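Local coordinates for AvrRpt2 (Erwinia amylovora, PDB 6HQZ), which is a type III effector of a plant pathogen, a papain-like cysteine protease of family C70 that probably triggers resistance to fire blight in an apple host, at residues G51-Q54 with R55-L59; A80-L83 with G84-C88; P133-S136 with F137-L141; Y22-T25 with R26-G29. All coordinates share one frame; numbering follows the deposited sequence.

Interaction 1 of 4, residues G51-Q54 with R55-L59; sequences GLQQ and REDVL
Residues 51-54 and 55-59 are successive turns of one helix, joined by four i to i+4 backbone hydrogen bonds, of which Asp57 N to Gln53 O is the straightest, with an N-H...O angle of 171°. Arg55 N reaches Gly51 O at 3.0 Å and Val58 N reaches Gln54 O at 2.9 Å; the bond from Glu56 N to Leu52 O measures 3.1 Å. Among the side chains, Asp57 turns back over the preceding turn: with chi1 at -72° its CG stands beside its own backbone N, and OD2 comes to 3.7 Å from Gln53 CG. Gln53, extended along its length, passes across that carboxylate with the two flat end groups 77° apart, a loose contact that suits a long polar residue on the exposed side. Val58 presses CG2 onto Gln54 O, 3.1 Å away, so the branched chain shields a backbone bond on the buried side, where it also meets Leu43 of helix 40-45. Arg55 sets CB 3.4 Å from Gly51 O, then bends at chi2 and leads away along the helix. There Leu59 CD2 lies 3.6 Å above the centre of the guanidinium, while NH2 forms a salt bridge with Glu69 and NH1 a hydrogen bond with His147, fixing how the flat group is turned. An aliphatic stem with a charged end thus ties the helix to strand 67-69 and to the loop holding His147. The pattern is that of an amphipathic alpha-helix packed on the flank of a papain-like protease domain.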
ATOM      1  N   GLY A  51      32.662   8.467   0.891  1.00 66.51           N
ATOM      2  CA  GLY A  51      31.348   7.978   1.275  1.00 62.39           C
ATOM      3  C   GLY A  51      30.658   8.619   2.470  1.00 62.54           C
ATOM      4  O   GLY A  51      29.453   8.823   2.419  1.00 61.83           O
ATOM      5  N   LEU A  52      31.366   8.896   3.560  1.00 65.75           N
ATOM      6  CA  LEU A  52      30.766   9.698   4.662  1.00 68.21           C
ATOM      7  C   LEU A  52      30.370  11.137   4.209  1.00 68.18           C
ATOM      8  O   LEU A  52      29.444  11.746   4.810  1.00 65.12           O
ATOM      9  CB  LEU A  52      31.659   9.754   5.938  1.00 71.98           C
ATOM     10  CG  LEU A  52      31.229   8.770   7.057  1.00 72.70           C
ATOM     11  CD1 LEU A  52      31.701   7.347   6.732  1.00 71.33           C
ATOM     12  CD2 LEU A  52      31.665   9.197   8.455  1.00 77.23           C
ATOM     13  N   GLN A  53      31.091  11.638   3.181  1.00 68.60           N
ATOM     14  CA  GLN A  53      30.845  12.924   2.529  1.00 68.37           C
ATOM     15  C   GLN A  53      29.612  12.889   1.708  1.00 62.73           C
ATOM     16  O   GLN A  53      28.817  13.808   1.823  1.00 60.82           O
ATOM     17  CB  GLN A  53      31.978  13.361   1.562  1.00 72.22           C
ATOM     18  CG  GLN A  53      31.606  14.630   0.736  1.00 73.85           C
ATOM     19  CD  GLN A  53      32.744  15.312  -0.029  1.00 76.58           C
ATOM     20  OE1 GLN A  53      33.914  15.243   0.350  1.00 79.98           O
ATOM     21  NE2 GLN A  53      32.382  16.014  -1.100  1.00 75.59           N
ATOM     22  N   GLN A  54      29.511  11.902   0.796  1.00 58.57           N
ATOM     23  CA  GLN A  54      28.366  11.804  -0.089  1.00 56.32           C
ATOM     24  C   GLN A  54      27.126  11.499   0.768  1.00 51.81           C
ATOM     25  O   GLN A  54      26.052  11.965   0.426  1.00 50.24           O
ATOM     26  CB  GLN A  54      28.537  10.773  -1.252  1.00 56.65           C
ATOM     27  CG  GLN A  54      29.093  11.339  -2.580  1.00 59.94           C
ATOM     28  CD  GLN A  54      28.079  12.132  -3.451  1.00 60.77           C
ATOM     29  OE1 GLN A  54      27.753  13.308  -3.163  1.00 63.81           O
ATOM     30  NE2 GLN A  54      27.653  11.530  -4.565  1.00 58.48           N
ATOM     31  N   ARG A  55      27.291  10.773   1.885  1.00 48.98           N
ATOM     32  CA  ARG A  55      26.190  10.587   2.843  1.00 46.86           C
ATOM     33  C   ARG A  55      25.714  11.916   3.442  1.00 48.57           C
ATOM     34  O   ARG A  55      24.513  12.143   3.555  1.00 47.18           O
ATOM     35  CB  ARG A  55      26.556   9.610   3.993  1.00 46.71           C
ATOM     36  CG  ARG A  55      25.430   9.349   5.035  1.00 45.25           C
ATOM     37  CD  ARG A  55      24.126   8.861   4.366  1.00 42.28           C
ATOM     38  NE  ARG A  55      23.065   8.621   5.345  1.00 41.52           N
ATOM     39  CZ  ARG A  55      21.799   8.336   5.051  1.00 39.67           C
ATOM     40  NH1 ARG A  55      21.380   8.287   3.793  1.00 36.81           N
ATOM     41  NH2 ARG A  55      20.921   8.133   6.033  1.00 39.82           N
ATOM     42  N   GLU A  56      26.652  12.784   3.810  1.00 51.04           N
ATOM     43  CA  GLU A  56      26.317  14.143   4.303  1.00 54.45           C
ATOM     44  C   GLU A  56      25.618  15.000   3.232  1.00 53.26           C
ATOM     45  O   GLU A  56      24.589  15.622   3.506  1.00 51.64           O
ATOM     46  CB  GLU A  56      27.556  14.893   4.806  1.00 58.13           C
ATOM     47  CG  GLU A  56      27.214  16.268   5.394  1.00 61.64           C
ATOM     48  CD  GLU A  56      28.233  16.804   6.379  1.00 66.17           C
ATOM     49  OE1 GLU A  56      29.454  16.681   6.138  1.00 68.42           O
ATOM     50  OE2 GLU A  56      27.804  17.399   7.393  1.00 69.56           O
ATOM     51  N   ASP A  57      26.196  15.018   2.030  1.00 53.51           N
ATOM     52  CA  ASP A  57      25.639  15.736   0.873  1.00 53.94           C
ATOM     53  C   ASP A  57      24.214  15.327   0.547  1.00 50.07           C
ATOM     54  O   ASP A  57      23.342  16.157   0.338  1.00 50.78           O
ATOM     55  CB  ASP A  57      26.483  15.502  -0.384  1.00 54.48           C
ATOM     56  CG  ASP A  57      27.804  16.207  -0.343  1.00 58.83           C
ATOM     57  OD1 ASP A  57      28.010  17.113   0.497  1.00 64.09           O
ATOM     58  OD2 ASP A  57      28.671  15.844  -1.181  1.00 61.58           O
ATOM     59  N   VAL A  58      23.971  14.041   0.515  1.00 46.83           N
ATOM     60  CA  VAL A  58      22.632  13.557   0.242  1.00 44.39           C
ATOM     61  C   VAL A  58      21.606  13.839   1.346  1.00 44.08           C
ATOM     62  O   VAL A  58      20.454  14.107   1.045  1.00 42.32           O
ATOM     63  CB  VAL A  58      22.654  12.058  -0.046  1.00 43.03           C
ATOM     64  CG1 VAL A  58      21.263  11.524  -0.330  1.00 41.53           C
ATOM     65  CG2 VAL A  58      23.510  11.816  -1.272  1.00 43.45           C
ATOM     66  N   LEU A  59      21.994  13.729   2.613  1.00 44.96           N
ATOM     67  CA  LEU A  59      21.069  14.098   3.701  1.00 46.37           C
ATOM     68  C   LEU A  59      20.657  15.565   3.607  1.00 47.97           C
ATOM     69  O   LEU A  59      19.476  15.905   3.800  1.00 47.15           O
ATOM     70  CB  LEU A  59      21.637  13.762   5.097  1.00 47.82           C
ATOM     71  CG  LEU A  59      21.607  12.255   5.395  1.00 46.36           C
ATOM     72  CD1 LEU A  59      22.278  11.962   6.704  1.00 47.43           C
ATOM     73  CD2 LEU A  59      20.175  11.691   5.372  1.00 45.66           C
TER

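Interaction 2 of 4, residues A80-L83 with G84-C88; sequences ANEL and GNLLC
Gly84 N binds Ala80 O at 3.1 Å in the first turns of an amphipathic alpha-helix, 80-90, which lies against the antiparallel sheet of the papain-like domain. Having no side chain, Gly84 keeps this buried part of the helix slim. Asn85 follows, its backbone N bonded to Asn81 O, and its amide reaches back along the helix to Glu82. This is an i to i+3 side-chain bond, suited to a carboxylate facing an amide donor; OD1 of the same amide accepts from Arg89 NE, so both ends of Asn85 are held. It also packs on Cys88 of the second subunit. Leu86 N bonds to Glu82 O at 3.0 Å, and its side chain lies across the Glu82 carboxylate, with CG 3.5 Å from OE2. Its CD1 comes to 4.4 Å from Leu83 CD2, a light apolar touch between leucines that both pack on Phe78. Leu87 N closes the next bond, to Leu83 O, and its CG sits 3.4 Å from the same oxygen; beyond it the side chain reaches Ile93 and Leu109 of the sheet, a place for a bulky apolar group. Cys88 continues the helix through its N to Gly84 O, and its sulfur forms the interchain disulfide with Cys88 of the second subunit, making this helix part of the dimer interface. Glu82, with CG anti to its N (chi1 -174°) and a bend at chi2, is met by Asn85 ND2 on the syn side of OE1, 3.0 Å away at an N-H...O angle of 171°, clearly tilted out of the carboxylate plane, while OE1 lies in the amide plane.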
ATOM      1  N   ALA A  80       7.436  -8.748  -2.994  1.00 35.24           N
ATOM      2  CA  ALA A  80       6.415  -8.085  -3.829  1.00 34.71           C
ATOM      3  C   ALA A  80       5.416  -7.322  -2.973  1.00 36.50           C
ATOM      4  O   ALA A  80       5.176  -6.135  -3.241  1.00 37.04           O
ATOM      5  CB  ALA A  80       5.694  -9.101  -4.733  1.00 36.43           C
ATOM      6  N   ASN A  81       4.851  -7.959  -1.948  1.00 37.51           N
ATOM      7  CA  ASN A  81       3.879  -7.254  -1.107  1.00 39.78           C
ATOM      8  C   ASN A  81       4.497  -6.052  -0.389  1.00 38.34           C
ATOM      9  O   ASN A  81       3.876  -4.999  -0.296  1.00 37.74           O
ATOM     10  CB  ASN A  81       3.245  -8.172  -0.058  1.00 42.55           C
ATOM     11  CG  ASN A  81       2.274  -9.161  -0.653  1.00 45.52           C
ATOM     12  OD1 ASN A  81       1.739  -8.969  -1.742  1.00 47.31           O
ATOM     13  ND2 ASN A  81       2.060 -10.233   0.049  1.00 47.02           N
ATOM     14  N   GLU A  82       5.707  -6.208   0.146  1.00 38.15           N
ATOM     15  CA  GLU A  82       6.291  -5.086   0.882  1.00 37.81           C
ATOM     16  C   GLU A  82       6.597  -3.892   0.004  1.00 35.38           C
ATOM     17  O   GLU A  82       6.327  -2.767   0.388  1.00 35.55           O
ATOM     18  CB  GLU A  82       7.545  -5.469   1.682  1.00 40.51           C
ATOM     19  CG  GLU A  82       8.061  -4.324   2.557  1.00 41.62           C
ATOM     20  CD  GLU A  82       7.014  -3.541   3.409  1.00 46.20           C
ATOM     21  OE1 GLU A  82       5.949  -4.075   3.950  1.00 49.48           O
ATOM     22  OE2 GLU A  82       7.320  -2.348   3.625  1.00 46.94           O
ATOM     23  N   LEU A  83       7.169  -4.115  -1.162  1.00 32.76           N
ATOM     24  CA  LEU A  83       7.308  -2.978  -2.110  1.00 31.74           C
ATOM     25  C   LEU A  83       5.955  -2.277  -2.446  1.00 32.07           C
ATOM     26  O   LEU A  83       5.874  -1.057  -2.554  1.00 31.56           O
ATOM     27  CB  LEU A  83       7.981  -3.418  -3.383  1.00 29.51           C
ATOM     28  CG  LEU A  83       9.486  -3.719  -3.161  1.00 28.88           C
ATOM     29  CD1 LEU A  83      10.061  -4.368  -4.428  1.00 28.44           C
ATOM     30  CD2 LEU A  83      10.256  -2.474  -2.756  1.00 27.75           C
ATOM     31  N   GLY A  84       4.909  -3.074  -2.622  1.00 34.57           N
ATOM     32  CA  GLY A  84       3.569  -2.534  -2.887  1.00 35.09           C
ATOM     33  C   GLY A  84       3.070  -1.674  -1.740  1.00 36.97           C
ATOM     34  O   GLY A  84       2.551  -0.558  -1.928  1.00 35.86           O
ATOM     35  N   ASN A  85       3.247  -2.199  -0.532  1.00 36.87           N
ATOM     36  CA  ASN A  85       2.906  -1.439   0.640  1.00 39.99           C
ATOM     37  C   ASN A  85       3.665  -0.098   0.612  1.00 37.84           C
ATOM     38  O   ASN A  85       3.062   0.936   0.823  1.00 37.44           O
ATOM     39  CB  ASN A  85       3.251  -2.296   1.856  1.00 41.94           C
ATOM     40  CG  ASN A  85       3.005  -1.615   3.175  1.00 45.74           C
ATOM     41  OD1 ASN A  85       2.125  -0.748   3.327  1.00 47.05           O
ATOM     42  ND2 ASN A  85       3.754  -2.077   4.191  1.00 48.02           N
ATOM     43  N   LEU A  86       4.978  -0.127   0.337  1.00 34.97           N
ATOM     44  CA  LEU A  86       5.793   1.092   0.307  1.00 34.34           C
ATOM     45  C   LEU A  86       5.313   2.120  -0.720  1.00 33.59           C
ATOM     46  O   LEU A  86       5.210   3.309  -0.408  1.00 34.96           O
ATOM     47  CB  LEU A  86       7.280   0.765   0.068  1.00 32.98           C
ATOM     48  CG  LEU A  86       7.979   0.194   1.322  1.00 33.96           C
ATOM     49  CD1 LEU A  86       9.380  -0.335   1.009  1.00 33.60           C
ATOM     50  CD2 LEU A  86       8.065   1.234   2.439  1.00 35.52           C
ATOM     51  N   LEU A  87       5.018   1.658  -1.929  1.00 32.86           N
ATOM     52  CA  LEU A  87       4.464   2.543  -2.996  1.00 32.57           C
ATOM     53  C   LEU A  87       3.093   3.135  -2.647  1.00 35.05           C
ATOM     54  O   LEU A  87       2.779   4.302  -2.924  1.00 34.43           O
ATOM     55  CB  LEU A  87       4.337   1.728  -4.280  1.00 32.24           C
ATOM     56  CG  LEU A  87       5.633   1.312  -4.956  1.00 30.08           C
ATOM     57  CD1 LEU A  87       5.434   0.176  -5.929  1.00 29.71           C
ATOM     58  CD2 LEU A  87       6.242   2.507  -5.621  1.00 29.61           C
ATOM     59  N   CYS A  88       2.290   2.317  -2.008  1.00 37.41           N
ATOM     60  CA  CYS A  88       0.968   2.741  -1.487  1.00 39.87           C
ATOM     61  C   CYS A  88       1.074   3.877  -0.445  1.00 40.90           C
ATOM     62  O   CYS A  88       0.290   4.816  -0.481  1.00 41.42           O
ATOM     63  CB  CYS A  88       0.257   1.526  -0.904  1.00 42.69           C
ATOM     64  SG  CYS A  88      -1.444   1.840  -0.364  1.00 47.75           S
TER

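Interaction 3 of 4, residues P133-S136 with F137-L141; sequences PLDS and FNQRL
Apolar contact across this short helix centres on Leu134, whose CD1 lies 4.3 Å from Phe137 CD2, an oblique approach to the ring. Leu134 has CG anti to the backbone N (chi1 -180°), which swings the branched end toward the following turn. Both apolar residues are buried: Leu134 packs on Ala80 and Leu83 of helix 80-90, and Phe137 sets its ring edge-to-face with Phe95 of strand 93-98. The backbone hydrogen bonds come next. Proline suits the N-cap position of Pro133, where no N-H is called for, and its carbonyl accepts from Phe137 N at 3.1 Å. Asn138 N to Leu134 O is the straightest of the four, at 174°, whereas Arg140 N approaches Ser136 O at a bent 132° as the helix runs out. In that last turn Phe137 O accepts twice, from Arg140 N and from Leu141 N. Polar side chains form the third group. Asn138 crosses Leu134 at a slant, its ND2 3.8 Å from Leu134 CD1 at the methyl end, and gives its OD1 to Phe78 N, so an amide suits the boundary between helix and loop. Arg140 packs its CG 3.2 Å from Ser136 O, then extends to send NH1 to Gln98 O; Gln139 NE2 lies 3.5 Å above one face of its guanidinium, toward the rim. Asp135 and Gln139 lie on the exposed side, as suits their polarity. Apolar groups on the sheet-facing side, with side-chain hydrogen bonds to Phe78 and Gln98 around them, imply that the helix is held in place by burial and by directional bonds to neighbouring backbone alike.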
ATOM      1  N   PRO A 133      12.717  -8.528 -13.130  1.00 25.92           N
ATOM      2  CA  PRO A 133      12.377  -9.441 -12.074  1.00 26.89           C
ATOM      3  C   PRO A 133      12.666  -8.878 -10.695  1.00 26.52           C
ATOM      4  O   PRO A 133      13.688  -8.194 -10.459  1.00 27.17           O
ATOM      5  CB  PRO A 133      13.284 -10.650 -12.331  1.00 28.96           C
ATOM      6  CG  PRO A 133      13.627 -10.540 -13.784  1.00 28.97           C
ATOM      7  CD  PRO A 133      13.748  -9.080 -14.008  1.00 26.94           C
ATOM      8  N   LEU A 134      11.815  -9.221  -9.750  1.00 28.06           N
ATOM      9  CA  LEU A 134      12.040  -8.865  -8.372  1.00 27.60           C
ATOM     10  C   LEU A 134      13.365  -9.376  -7.889  1.00 28.38           C
ATOM     11  O   LEU A 134      14.051  -8.666  -7.123  1.00 27.15           O
ATOM     12  CB  LEU A 134      10.907  -9.421  -7.512  1.00 29.97           C
ATOM     13  CG  LEU A 134      10.993  -9.130  -6.047  1.00 30.83           C
ATOM     14  CD1 LEU A 134      11.184  -7.632  -5.816  1.00 30.09           C
ATOM     15  CD2 LEU A 134       9.751  -9.670  -5.326  1.00 32.77           C
ATOM     16  N   ASP A 135      13.748 -10.613  -8.295  1.00 29.78           N
ATOM     17  CA  ASP A 135      15.053 -11.163  -7.878  0.60 31.07           C
ATOM     18  C   ASP A 135      16.177 -10.198  -8.309  1.00 28.87           C
ATOM     19  O   ASP A 135      17.131  -9.996  -7.573  1.00 28.75           O
ATOM     20  CB  ASP A 135      15.310 -12.584  -8.430  0.60 34.35           C
ATOM     21  CG  ASP A 135      16.698 -13.168  -8.020  0.60 36.06           C
ATOM     22  OD1 ASP A 135      16.878 -13.703  -6.900  0.60 38.06           O
ATOM     23  OD2 ASP A 135      17.620 -13.124  -8.857  0.60 38.37           O
ATOM     24  N   SER A 136      16.081  -9.650  -9.508  1.00 28.07           N
ATOM     25  CA  SER A 136      17.093  -8.673 -10.018  1.00 26.53           C
ATOM     26  C   SER A 136      17.161  -7.391  -9.223  1.00 24.01           C
ATOM     27  O   SER A 136      18.225  -6.911  -8.899  1.00 25.17           O
ATOM     28  CB  SER A 136      16.837  -8.352 -11.485  1.00 26.44           C
ATOM     29  OG  SER A 136      17.121  -9.484 -12.252  1.00 29.27           O
ATOM     30  N   PHE A 137      16.018  -6.832  -8.876  1.00 23.43           N
ATOM     31  CA  PHE A 137      15.964  -5.675  -8.063  1.00 22.88           C
ATOM     32  C   PHE A 137      16.651  -5.877  -6.713  1.00 23.98           C
ATOM     33  O   PHE A 137      17.485  -5.069  -6.284  1.00 24.11           O
ATOM     34  CB  PHE A 137      14.520  -5.241  -7.903  1.00 22.60           C
ATOM     35  CG  PHE A 137      14.363  -4.129  -6.933  1.00 22.25           C
ATOM     36  CD1 PHE A 137      14.546  -2.835  -7.339  1.00 23.67           C
ATOM     37  CD2 PHE A 137      13.975  -4.414  -5.617  1.00 23.60           C
ATOM     38  CE1 PHE A 137      14.361  -1.809  -6.411  1.00 23.42           C
ATOM     39  CE2 PHE A 137      13.859  -3.418  -4.694  1.00 24.09           C
ATOM     40  CZ  PHE A 137      13.985  -2.123  -5.108  1.00 23.51           C
ATOM     41  N   ASN A 138      16.320  -6.981  -6.061  1.00 23.93           N
ATOM     42  CA  ASN A 138      16.986  -7.288  -4.827  1.00 25.21           C
ATOM     43  C   ASN A 138      18.513  -7.522  -4.953  1.00 25.72           C
ATOM     44  O   ASN A 138      19.307  -7.179  -4.062  1.00 24.88           O
ATOM     45  CB  ASN A 138      16.331  -8.507  -4.139  1.00 26.26           C
ATOM     46  CG  ASN A 138      15.000  -8.163  -3.519  1.00 27.04           C
ATOM     47  OD1 ASN A 138      14.864  -7.138  -2.833  1.00 27.43           O
ATOM     48  ND2 ASN A 138      14.011  -9.076  -3.683  1.00 27.12           N
ATOM     49  N   GLN A 139      18.897  -8.141  -6.027  1.00 26.10           N
ATOM     50  CA  GLN A 139      20.341  -8.388  -6.245  1.00 29.48           C
ATOM     51  C   GLN A 139      21.112  -7.107  -6.498  1.00 27.43           C
ATOM     52  O   GLN A 139      22.252  -6.995  -6.072  1.00 27.02           O
ATOM     53  CB  GLN A 139      20.550  -9.254  -7.451  1.00 32.47           C
ATOM     54  CG  GLN A 139      22.030  -9.513  -7.756  1.00 36.23           C
ATOM     55  CD  GLN A 139      22.160 -10.278  -9.063  1.00 41.79           C
ATOM     56  OE1 GLN A 139      21.192 -10.913  -9.516  1.00 44.57           O
ATOM     57  NE2 GLN A 139      23.349 -10.218  -9.684  1.00 44.60           N
ATOM     58  N   ARG A 140      20.462  -6.156  -7.156  1.00 24.54           N
ATOM     59  CA  ARG A 140      21.185  -4.999  -7.735  1.00 25.14           C
ATOM     60  C   ARG A 140      20.935  -3.690  -7.069  1.00 22.65           C
ATOM     61  O   ARG A 140      21.646  -2.751  -7.340  1.00 21.13           O
ATOM     62  CB  ARG A 140      20.832  -4.901  -9.214  1.00 24.90           C
ATOM     63  CG  ARG A 140      21.197  -6.169  -9.957  1.00 27.65           C
ATOM     64  CD  ARG A 140      20.910  -6.080 -11.432  1.00 29.79           C
ATOM     65  NE  ARG A 140      21.530  -7.236 -12.081  1.00 34.62           N
ATOM     66  CZ  ARG A 140      22.845  -7.354 -12.257  1.00 36.17           C
ATOM     67  NH1 ARG A 140      23.684  -6.354 -11.907  1.00 36.51           N
ATOM     68  NH2 ARG A 140      23.335  -8.464 -12.780  1.00 40.28           N
ATOM     69  N   LEU A 141      19.993  -3.633  -6.129  1.00 23.15           N
ATOM     70  CA  LEU A 141      19.743  -2.422  -5.384  1.00 22.65           C
ATOM     71  C   LEU A 141      20.965  -1.980  -4.611  1.00 23.35           C
ATOM     72  O   LEU A 141      21.803  -2.829  -4.194  1.00 23.75           O
ATOM     73  CB  LEU A 141      18.587  -2.640  -4.372  1.00 23.64           C
ATOM     74  CG  LEU A 141      18.131  -1.436  -3.576  1.00 24.02           C
ATOM     75  CD1 LEU A 141      17.498  -0.321  -4.408  1.00 22.98           C
ATOM     76  CD2 LEU A 141      17.124  -1.907  -2.524  1.00 24.87           C
TER

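Interaction 4 of 4, residues Y22-T25 with R26-G29; sequences YACT and RMLG
Met27 holds CG beside its own backbone N and bends at chi3 (-95°), which folds its methyl group back over the previous turn, where CE touches Cys24 SG at 4.2 Å and Ala23 CB at 4.4 Å. These residues form the last turns of helix 19-27, which ends in a Schellman motif at Gly29. The slim Ala23 and Cys24 leave the flexible thioether room to lie close, and the same face packs on Val108 and Met106 of strand 104-113 and on Pro124. Thr25 carries OG1 between its backbone N and carbonyl carbon (chi1 53°), turned back along the helix, where it hydrogen-bonds to Trp21 O; that gives a polar atom in a buried residue a partner within the helix. Arg26, by contrast, lies on the exposed side: its CB is 3.4 Å from Tyr22 O, and the bend at chi3 curls the guanidinium loosely back toward the Tyr22 carbonyl, with NH2 4.2 Å from Tyr22 CB. Regular backbone bonds tie Arg26 N to Tyr22 O and Met27 N to Ala23 O. Leu28 N then serves Cys24 O at 3.1 Å, and a weak second bond to Thr25 O marks the tightening of the helix end. Leu28 turns its side chain onto Met94 and Val108. At the phi of 98° found in Gly29 a CB would be jammed against the carbonyl O of Leu28, which by itself calls for glycine, and Gly29 N donates to Arg26 O at 3.0 Å.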
ATOM      1  N   TYR A  22      18.020  14.115 -12.279  1.00 30.04           N
ATOM      2  CA  TYR A  22      17.068  15.206 -12.528  1.00 32.53           C
ATOM      3  C   TYR A  22      15.786  14.618 -13.064  1.00 30.89           C
ATOM      4  O   TYR A  22      14.687  15.059 -12.655  1.00 30.97           O
ATOM      5  CB  TYR A  22      17.626  16.281 -13.444  1.00 34.95           C
ATOM      6  CG  TYR A  22      18.840  16.935 -12.830  1.00 37.46           C
ATOM      7  CD1 TYR A  22      18.690  17.891 -11.817  1.00 39.49           C
ATOM      8  CD2 TYR A  22      20.139  16.598 -13.222  1.00 37.63           C
ATOM      9  CE1 TYR A  22      19.785  18.513 -11.230  1.00 41.44           C
ATOM     10  CE2 TYR A  22      21.250  17.214 -12.639  1.00 40.10           C
ATOM     11  CZ  TYR A  22      21.051  18.180 -11.655  1.00 41.78           C
ATOM     12  OH  TYR A  22      22.099  18.780 -11.059  1.00 44.66           O
ATOM     13  N   ALA A  23      15.917  13.616 -13.930  1.00 28.38           N
ATOM     14  CA  ALA A  23      14.731  12.967 -14.449  1.00 27.38           C
ATOM     15  C   ALA A  23      13.903  12.285 -13.353  1.00 25.95           C
ATOM     16  O   ALA A  23      12.666  12.468 -13.332  1.00 27.80           O
ATOM     17  CB  ALA A  23      15.058  11.995 -15.559  1.00 26.00           C
ATOM     18  N   CYS A  24      14.552  11.504 -12.479  1.00 24.44           N
ATOM     19  CA  CYS A  24      13.861  10.784 -11.431  1.00 25.03           C
ATOM     20  C   CYS A  24      13.199  11.770 -10.443  1.00 27.88           C
ATOM     21  O   CYS A  24      12.077  11.553 -10.040  1.00 27.73           O
ATOM     22  CB  CYS A  24      14.811   9.797 -10.702  1.00 25.78           C
ATOM     23  SG  CYS A  24      15.275   8.403 -11.766  1.00 24.32           S
ATOM     24  N   THR A  25      13.906  12.797 -10.033  1.00 28.49           N
ATOM     25  CA  THR A  25      13.345  13.720  -9.063  1.00 32.13           C
ATOM     26  C   THR A  25      12.133  14.467  -9.714  1.00 33.46           C
ATOM     27  O   THR A  25      11.114  14.593  -9.033  1.00 35.17           O
ATOM     28  CB  THR A  25      14.373  14.692  -8.482  1.00 33.44           C
ATOM     29  OG1 THR A  25      15.053  15.344  -9.541  1.00 34.62           O
ATOM     30  CG2 THR A  25      15.332  14.010  -7.622  1.00 31.63           C
ATOM     31  N   ARG A  26      12.207  14.795 -11.019  1.00 34.33           N
ATOM     32  CA  ARG A  26      11.071  15.372 -11.766  1.00 37.02           C
ATOM     33  C   ARG A  26       9.876  14.402 -11.857  1.00 34.88           C
ATOM     34  O   ARG A  26       8.715  14.822 -11.648  1.00 33.27           O
ATOM     35  CB  ARG A  26      11.455  15.912 -13.172  1.00 39.48           C
ATOM     36  CG  ARG A  26      10.581  17.073 -13.643  1.00 46.75           C
ATOM     37  CD  ARG A  26      11.166  17.948 -14.787  1.00 52.23           C
ATOM     38  NE  ARG A  26      12.606  17.719 -14.953  1.00 54.21           N
ATOM     39  CZ  ARG A  26      13.275  17.716 -16.104  1.00 55.88           C
ATOM     40  NH1 ARG A  26      12.677  18.015 -17.253  1.00 57.65           N
ATOM     41  NH2 ARG A  26      14.578  17.443 -16.081  1.00 54.39           N
ATOM     42  N   MET A  27      10.151  13.110 -12.062  1.00 30.32           N
ATOM     43  CA  MET A  27       9.093  12.110 -12.038  1.00 30.71           C
ATOM     44  C   MET A  27       8.422  12.004 -10.676  1.00 31.33           C
ATOM     45  O   MET A  27       7.239  11.667 -10.630  1.00 33.08           O
ATOM     46  CB  MET A  27       9.557  10.745 -12.522  1.00 27.65           C
ATOM     47  CG  MET A  27       9.953  10.742 -13.970  1.00 27.10           C
ATOM     48  SD  MET A  27      10.279   9.084 -14.587  1.00 25.05           S
ATOM     49  CE  MET A  27      12.040   8.955 -14.394  1.00 25.29           C
ATOM     50  N   LEU A  28       9.149  12.332  -9.609  1.00 31.54           N
ATOM     51  CA  LEU A  28       8.592  12.318  -8.237  1.00 33.98           C
ATOM     52  C   LEU A  28       7.777  13.600  -7.882  1.00 36.24           C
ATOM     53  O   LEU A  28       7.295  13.721  -6.741  1.00 36.57           O
ATOM     54  CB  LEU A  28       9.686  12.106  -7.197  1.00 33.67           C
ATOM     55  CG  LEU A  28       9.843  10.687  -6.648  1.00 32.96           C
ATOM     56  CD1 LEU A  28      10.024   9.560  -7.675  1.00 31.18           C
ATOM     57  CD2 LEU A  28      10.958  10.654  -5.625  1.00 33.66           C
ATOM     58  N   GLY A  29       7.738  14.561  -8.805  1.00 37.21           N
ATOM     59  CA  GLY A  29       7.041  15.861  -8.648  1.00 40.98           C
ATOM     60  C   GLY A  29       7.923  17.050  -8.234  1.00 42.78           C
ATOM     61  O   GLY A  29       7.416  18.138  -8.092  1.00 43.96           O
TER

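Along the chain the order is interaction 4, interaction 1, interaction 2 and interaction 3, each on its own helix: 19-27, 49-65, 80-90 and 134-140. Interactions 2 and 3 have centres about 15 Å apart and touch, Leu83 CD1 lying 3.7 Å from Leu134 CD1, so their helices share apolar packing beside the antiparallel sheet. Interactions 3 and 4 are about 22 Å apart between centres, on opposite sides of the chain's centre; interactions 2, 3 and 4 all pack side chains on strand 93-98. Interaction 1 stands furthest from interaction 2, about 27 Å between centres. The helices are thus distributed around one papain-like domain, and interaction 2 alone reaches the second subunit.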